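Local coordinates for NADPH-flavin oxidoreductase (PDB 1BKJ), which catalyses the NADPH-dependent reduction of FMN to FMNH2 as a homodimeric flavoprotein, supplying the reduced flavin to luciferase in bioluminescence, at residues N114-A119 against F153-G158; P171-V176 against L186-S191; Q138-L143 against L229-S234. All coordinates share one frame; numbering follows the deposited sequence.

Contact 1: N114-A119 against F153-G158; sequences NCLLAA and FGMCLG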
# COMPACT_ATOMS: atom_id res chain seq x y z
N ASN A 114 -8.09 1.95 2.67
CA ASN A 114 -9.02 2.69 3.53
C ASN A 114 -10.31 2.97 2.76
O ASN A 114 -11.41 2.75 3.29
CB ASN A 114 -8.39 4.00 4.00
CG ASN A 114 -7.81 3.92 5.41
OD1 ASN A 114 -7.66 2.84 5.98
ND2 ASN A 114 -7.51 5.06 5.97
N CYS A 115 -10.17 3.35 1.48
CA CYS A 115 -11.30 3.63 0.58
C CYS A 115 -12.16 2.39 0.40
O CYS A 115 -13.38 2.45 0.61
CB CYS A 115 -10.81 4.10 -0.79
SG CYS A 115 -10.11 5.75 -0.82
N LEU A 116 -11.51 1.25 0.11
CA LEU A 116 -12.20 -0.02 -0.09
C LEU A 116 -12.90 -0.50 1.17
O LEU A 116 -14.06 -0.91 1.09
CB LEU A 116 -11.26 -1.11 -0.63
CG LEU A 116 -11.90 -2.47 -0.98
CD1 LEU A 116 -12.98 -2.34 -2.05
CD2 LEU A 116 -10.84 -3.47 -1.42
N LEU A 117 -12.23 -0.42 2.33
CA LEU A 117 -12.82 -0.82 3.60
C LEU A 117 -14.04 0.03 3.98
O LEU A 117 -15.06 -0.51 4.42
CB LEU A 117 -11.79 -0.81 4.73
CG LEU A 117 -10.81 -1.97 4.76
CD1 LEU A 117 -9.85 -1.76 5.91
CD2 LEU A 117 -11.52 -3.31 4.91
N ALA A 118 -13.96 1.33 3.73
CA ALA A 118 -15.07 2.24 3.99
C ALA A 118 -16.26 1.80 3.11
O ALA A 118 -17.36 1.60 3.62
CB ALA A 118 -14.69 3.67 3.65
N ALA A 119 -15.99 1.52 1.84
CA ALA A 119 -17.02 1.07 0.90
C ALA A 119 -17.66 -0.26 1.33
O ALA A 119 -18.88 -0.34 1.41
CB ALA A 119 -16.45 0.96 -0.52
N PHE A 153 -2.86 1.83 -10.18
CA PHE A 153 -3.97 0.89 -10.28
C PHE A 153 -5.29 1.63 -10.22
O PHE A 153 -5.35 2.79 -9.84
CB PHE A 153 -3.92 -0.20 -9.17
CG PHE A 153 -3.83 0.35 -7.76
CD1 PHE A 153 -5.00 0.70 -7.05
CD2 PHE A 153 -2.59 0.55 -7.14
CE1 PHE A 153 -4.93 1.25 -5.76
CE2 PHE A 153 -2.50 1.11 -5.85
CZ PHE A 153 -3.68 1.46 -5.15
N GLY A 154 -6.35 0.92 -10.59
CA GLY A 154 -7.69 1.46 -10.52
C GLY A 154 -8.47 0.73 -9.44
O GLY A 154 -7.93 -0.18 -8.79
N MET A 155 -9.72 1.12 -9.23
CA MET A 155 -10.59 0.49 -8.25
C MET A 155 -12.05 0.62 -8.67
O MET A 155 -12.52 1.73 -8.94
CB MET A 155 -10.40 1.09 -6.85
CG MET A 155 -11.23 0.39 -5.77
SD MET A 155 -11.00 1.07 -4.14
CE MET A 155 -9.47 0.30 -3.70
N CYS A 156 -12.73 -0.52 -8.77
CA CYS A 156 -14.15 -0.56 -9.10
C CYS A 156 -14.94 -0.59 -7.80
O CYS A 156 -14.56 -1.29 -6.87
CB CYS A 156 -14.50 -1.83 -9.88
SG CYS A 156 -13.74 -2.01 -11.48
N LEU A 157 -16.00 0.22 -7.71
CA LEU A 157 -16.87 0.26 -6.54
C LEU A 157 -18.33 0.24 -7.01
O LEU A 157 -18.65 0.78 -8.07
CB LEU A 157 -16.62 1.52 -5.67
CG LEU A 157 -15.28 1.75 -4.95
CD1 LEU A 157 -15.27 3.10 -4.25
CD2 LEU A 157 -14.98 0.61 -3.97
N GLY A 158 -19.19 -0.41 -6.24
CA GLY A 158 -20.61 -0.46 -6.57
C GLY A 158 -21.37 -1.47 -5.74
O GLY A 158 -20.80 -2.12 -4.86
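Leu116 and Ala119, one turn apart on a helix, pack against Met155 and Leu157 of a strand through aliphatic carbons, with the Met155 sulfur close behind. Three close pairs form the tight part. In one, the Met155 methyl CE lies 3.8 Å from Leu116 CB: the chain runs straight out from the strand, then bends at chi3 (-80°), which swings CE onto the base of the leucine. In the other two, Leu157 CD2 is shared, standing 3.8 Å from Ala119 CB and 4.0 Å from Leu116 CD1, so a single branch bridges two helical residues. The looser side lies at Cys115, which points at the strand but brings its CB no nearer than 4.5 Å to Met155 SD. Neither side is a solvent side, since all four touching residues are buried. The segment axes approach to 10.0 Å and run 15° from parallel, consistent with a helix laid along a sheet face. Cys156 points away from the helix and touches Phe17 and Ala73. Within this nitroreductase-family fold, helix 98-121 thus lies over strand 149-158, with Ile30 of helix 24-35 flanking Ala119 and Leu157, and Tyr128 of strand 125-129 touching Leu116 and Met155.

Contact 2: P171-V176 against L186-S191; sequences PAHVVV and LDDIQS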
# COMPACT_ATOMS: atom_id res chain seq x y z
N PRO A 171 -1.08 -19.90 5.32
CA PRO A 171 -1.22 -19.78 6.78
C PRO A 171 -0.22 -18.81 7.41
O PRO A 171 0.83 -18.53 6.83
CB PRO A 171 -1.07 -21.22 7.26
CG PRO A 171 -0.32 -21.89 6.17
CD PRO A 171 -0.85 -21.30 4.93
N ALA A 172 -0.60 -18.26 8.57
CA ALA A 172 0.20 -17.30 9.32
C ALA A 172 1.61 -17.79 9.65
O ALA A 172 2.53 -16.99 9.64
CB ALA A 172 -0.52 -16.88 10.58
N HIS A 173 1.78 -19.09 9.87
CA HIS A 173 3.12 -19.62 10.18
C HIS A 173 4.11 -19.61 8.99
O HIS A 173 5.31 -19.84 9.18
CB HIS A 173 3.03 -20.99 10.89
CG HIS A 173 2.53 -22.11 10.02
ND1 HIS A 173 1.23 -22.56 10.07
CD2 HIS A 173 3.17 -22.88 9.10
CE1 HIS A 173 1.09 -23.56 9.22
NE2 HIS A 173 2.24 -23.77 8.62
N VAL A 174 3.58 -19.40 7.77
CA VAL A 174 4.38 -19.31 6.54
C VAL A 174 4.77 -17.83 6.30
O VAL A 174 5.96 -17.52 6.12
CB VAL A 174 3.60 -19.86 5.29
CG1 VAL A 174 4.33 -19.59 3.97
CG2 VAL A 174 3.38 -21.34 5.43
N VAL A 175 3.78 -16.94 6.36
CA VAL A 175 3.95 -15.50 6.12
C VAL A 175 4.66 -14.75 7.26
O VAL A 175 5.45 -13.84 6.98
CB VAL A 175 2.57 -14.83 5.75
CG1 VAL A 175 2.70 -13.32 5.51
CG2 VAL A 175 1.99 -15.50 4.50
N VAL A 176 4.39 -15.14 8.51
CA VAL A 176 5.00 -14.51 9.69
C VAL A 176 6.24 -15.28 10.19
O VAL A 176 6.20 -16.49 10.44
CB VAL A 176 3.98 -14.30 10.86
CG1 VAL A 176 4.59 -13.54 12.04
CG2 VAL A 176 2.77 -13.55 10.35
N LEU A 186 8.27 -26.94 2.00
CA LEU A 186 7.44 -27.26 0.83
C LEU A 186 6.17 -28.06 1.11
O LEU A 186 5.24 -28.03 0.30
CB LEU A 186 8.29 -27.89 -0.27
CG LEU A 186 9.25 -26.94 -0.99
CD1 LEU A 186 10.21 -27.71 -1.88
CD2 LEU A 186 8.48 -25.92 -1.81
N ASP A 187 6.10 -28.68 2.29
CA ASP A 187 4.93 -29.46 2.72
C ASP A 187 3.75 -28.51 3.02
O ASP A 187 2.58 -28.92 2.95
CB ASP A 187 5.23 -30.29 3.98
CG ASP A 187 6.20 -31.47 3.72
OD1 ASP A 187 6.56 -31.75 2.55
OD2 ASP A 187 6.58 -32.12 4.72
N ASP A 188 4.07 -27.26 3.35
CA ASP A 188 3.07 -26.22 3.64
C ASP A 188 2.45 -25.69 2.36
O ASP A 188 1.27 -25.33 2.33
CB ASP A 188 3.71 -25.06 4.41
CG ASP A 188 3.93 -25.39 5.87
OD1 ASP A 188 3.02 -26.00 6.50
OD2 ASP A 188 5.01 -25.03 6.39
N ILE A 189 3.26 -25.68 1.30
CA ILE A 189 2.83 -25.24 -0.03
C ILE A 189 1.92 -26.31 -0.64
O ILE A 189 0.92 -25.97 -1.27
CB ILE A 189 4.07 -24.94 -0.94
CG1 ILE A 189 4.89 -23.78 -0.35
CG2 ILE A 189 3.65 -24.62 -2.37
CD1 ILE A 189 4.14 -22.44 -0.13
N GLN A 190 2.23 -27.59 -0.37
CA GLN A 190 1.45 -28.74 -0.86
C GLN A 190 0.07 -28.81 -0.19
O GLN A 190 -0.92 -29.14 -0.85
CB GLN A 190 2.22 -30.05 -0.66
N SER A 191 0.01 -28.42 1.09
CA SER A 191 -1.23 -28.39 1.87
C SER A 191 -2.11 -27.24 1.41
O SER A 191 -3.33 -27.39 1.36
CB SER A 191 -0.92 -28.22 3.35
OG SER A 191 -0.13 -29.30 3.81
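A His-carboxylate hydrogen bond, His173 to Asp188, ties the short helix 172-175 to an early turn of helix 186-199. His173 NE2 is the donor and lies 3.2 Å from Asp188 OD1, a moderately long bond that is nevertheless almost straight at 174°. The acceptor sits at the ring edge, essentially in the imidazole plane. The carboxylate is not turned to match: NE2 comes from above its plane, 62° out, so OD1 is met over the flat of the group. The second oxygen stays close as well, with Asp188 OD2 3.9 Å from His173 CD2. The torsion of His173 matters here, because chi1 of 68° holds CG over the backbone, flanked by N and C, and NE2 at the far side of the ring meets the aspartate. Beside this polar pair is an apolar touch: Val174 CG2 meets Asp188 CB at 3.9 Å, the two side chains running antiparallel past one another.

Helix 172-175 leads straight into the dimer interface. Val176, which follows it, pairs in parallel with a strand of the second subunit and carries the sheet across the dimer; Val174 packs on Arg85 and Ile189 on Ile89 of that subunit. Pro171 is the N-cap of the short helix, its O taking Val174 N at 3.0 Å. The helix bearing Asp188 has a local tie of its own, Ser191 OG reaching back to Asp187 O at 2.9 Å, where Ser191 N also donates. His173 is exposed and Asp188 partly so, whereas Val174 is buried; the histidine end of the bond therefore faces solvent, and the valine side is closed off.

Contact 3: Q138-L143 against L229-S234; sequences QVDELL and LPYLNS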
# COMPACT_ATOMS: atom_id res chain seq x y z
N GLN A 138 -0.67 4.51 -22.45
CA GLN A 138 -1.96 4.87 -23.05
C GLN A 138 -2.97 5.40 -22.01
O GLN A 138 -3.68 6.36 -22.28
CB GLN A 138 -2.54 3.69 -23.82
CG GLN A 138 -1.65 3.15 -24.94
CD GLN A 138 -0.95 1.85 -24.55
OE1 GLN A 138 -0.00 1.84 -23.75
NE2 GLN A 138 -1.46 0.73 -25.09
N VAL A 139 -2.99 4.79 -20.82
CA VAL A 139 -3.87 5.20 -19.71
C VAL A 139 -3.42 6.58 -19.20
O VAL A 139 -4.25 7.46 -18.96
CB VAL A 139 -3.83 4.15 -18.54
CG1 VAL A 139 -4.57 4.66 -17.29
CG2 VAL A 139 -4.44 2.86 -19.00
N ASP A 140 -2.10 6.75 -19.10
CA ASP A 140 -1.46 8.00 -18.65
C ASP A 140 -1.82 9.19 -19.55
O ASP A 140 -2.11 10.27 -19.05
CB ASP A 140 0.06 7.78 -18.62
CG ASP A 140 0.82 8.94 -18.05
OD1 ASP A 140 0.97 9.96 -18.74
OD2 ASP A 140 1.34 8.82 -16.91
N GLU A 141 -1.82 8.96 -20.86
CA GLU A 141 -2.16 9.99 -21.84
C GLU A 141 -3.66 10.31 -21.80
O GLU A 141 -4.05 11.48 -21.87
CB GLU A 141 -1.74 9.57 -23.25
N LEU A 142 -4.48 9.27 -21.60
CA LEU A 142 -5.95 9.41 -21.55
C LEU A 142 -6.40 10.28 -20.38
O LEU A 142 -7.29 11.13 -20.54
CB LEU A 142 -6.61 8.02 -21.46
CG LEU A 142 -8.14 7.89 -21.51
CD1 LEU A 142 -8.70 8.55 -22.77
CD2 LEU A 142 -8.52 6.43 -21.46
N LEU A 143 -5.72 10.12 -19.25
CA LEU A 143 -6.01 10.88 -18.04
C LEU A 143 -5.27 12.22 -17.95
O LEU A 143 -5.51 13.00 -17.03
CB LEU A 143 -5.74 10.01 -16.79
CG LEU A 143 -6.57 8.72 -16.68
CD1 LEU A 143 -6.19 7.97 -15.43
CD2 LEU A 143 -8.07 9.00 -16.70
N LEU A 229 9.54 -0.03 -16.24
CA LEU A 229 10.65 0.88 -15.89
C LEU A 229 10.79 2.00 -16.95
O LEU A 229 10.93 3.15 -16.55
CB LEU A 229 11.98 0.15 -15.59
CG LEU A 229 13.16 0.98 -15.04
CD1 LEU A 229 12.84 1.59 -13.68
CD2 LEU A 229 14.39 0.11 -14.95
N PRO A 230 10.74 1.69 -18.28
CA PRO A 230 10.84 2.78 -19.25
C PRO A 230 9.64 3.77 -19.11
O PRO A 230 9.81 4.98 -19.29
CB PRO A 230 10.80 2.06 -20.60
CG PRO A 230 11.53 0.84 -20.31
CD PRO A 230 10.98 0.40 -18.98
N TYR A 231 8.47 3.24 -18.75
CA TYR A 231 7.28 4.08 -18.52
C TYR A 231 7.50 5.04 -17.33
O TYR A 231 7.19 6.22 -17.44
CB TYR A 231 6.00 3.24 -18.29
CG TYR A 231 4.85 4.05 -17.69
CD1 TYR A 231 4.22 5.08 -18.42
CD2 TYR A 231 4.43 3.82 -16.35
CE1 TYR A 231 3.20 5.89 -17.82
CE2 TYR A 231 3.42 4.62 -15.75
CZ TYR A 231 2.82 5.65 -16.49
OH TYR A 231 1.85 6.44 -15.92
N LEU A 232 7.96 4.51 -16.19
CA LEU A 232 8.22 5.34 -15.01
C LEU A 232 9.28 6.40 -15.34
O LEU A 232 9.06 7.57 -15.06
CB LEU A 232 8.66 4.47 -13.82
CG LEU A 232 7.60 3.59 -13.13
CD1 LEU A 232 8.25 2.73 -12.06
CD2 LEU A 232 6.47 4.43 -12.52
N ASN A 233 10.35 5.99 -16.03
CA ASN A 233 11.43 6.89 -16.45
C ASN A 233 10.97 8.00 -17.39
O ASN A 233 11.47 9.11 -17.30
CB ASN A 233 12.58 6.11 -17.12
CG ASN A 233 13.33 5.18 -16.16
OD1 ASN A 233 14.12 4.36 -16.61
ND2 ASN A 233 13.08 5.30 -14.86
N SER A 234 9.99 7.69 -18.27
CA SER A 234 9.42 8.66 -19.22
C SER A 234 8.61 9.76 -18.51
O SER A 234 8.41 10.85 -19.05
CB SER A 234 8.53 7.97 -20.28
OG SER A 234 7.24 7.62 -19.79
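Tyr231 brings the edge of its ring, from CE1 to the hydroxyl, obliquely across the side chain of Asp140, and these two residues make the whole contact. The hydroxyl donates to the carboxylate, with Tyr231 OH 2.6 Å from Asp140 OD2, a short bond. OD2 is reached on its anti side, 21° out of the carboxylate plane, while the carboxyl carbon lies in the plane of the phenol ring at its edge. The two flat groups stand 77° apart, so the carboxylate is nearly upright against the ring edge and no stacking occurs. The methylene of the aspartate adds an apolar touch, Asp140 CB lying 3.8 Å from Tyr231 CE1. Both side chains extend from their helices with CG opposite the backbone N (chi1 of 164° in the tyrosine), which lets them span backbones whose nearest CA atoms, those of Asp140 and Tyr231, are 9.6 Å apart.

The polar atoms here are buried, and further bonds satisfy them. Tyr231 OH also bonds to Val151 N of strand 149-158, which leaves the phenol held between a backbone amide and a carboxylate oxygen. OD2 has a second partner in a salt bridge to Lys235, just past the tyrosine's own segment; that positive charge probably helps to keep the carboxylate ionised despite its burial. On the tyrosine's helix, Ser234 OG binds Tyr231 O at 2.7 Å. Near the C-terminal end of the chain, then, this is a buried tyrosine-carboxylate hydrogen bond that links helix 228-234 to helix 136-142 and, through Val151, to the central sheet of the nitroreductase-family fold.

How the contacts relate
Strand 149-158 serves two contacts: its 153-158 part packs under helix 98-121 in contact 1, and its Val151 bonds to the tyrosine of contact 3. The nearest atoms of contacts 1 and 3 are about 8 Å apart, and their segments alternate along the chain. Contact 2 is remote, about 17 Å from contact 1 and about 24 Å from contact 3 between nearest atoms, across the chain's centre from the latter. All three reach the second subunit. In contact 1 the Leu116 side chain is about 7 Å from bound FMN; the Val174 side chain is about 9 Å from that of FMN-binding Arg169, close in sequence, and the Tyr231 side chain about 12 Å from Gly130.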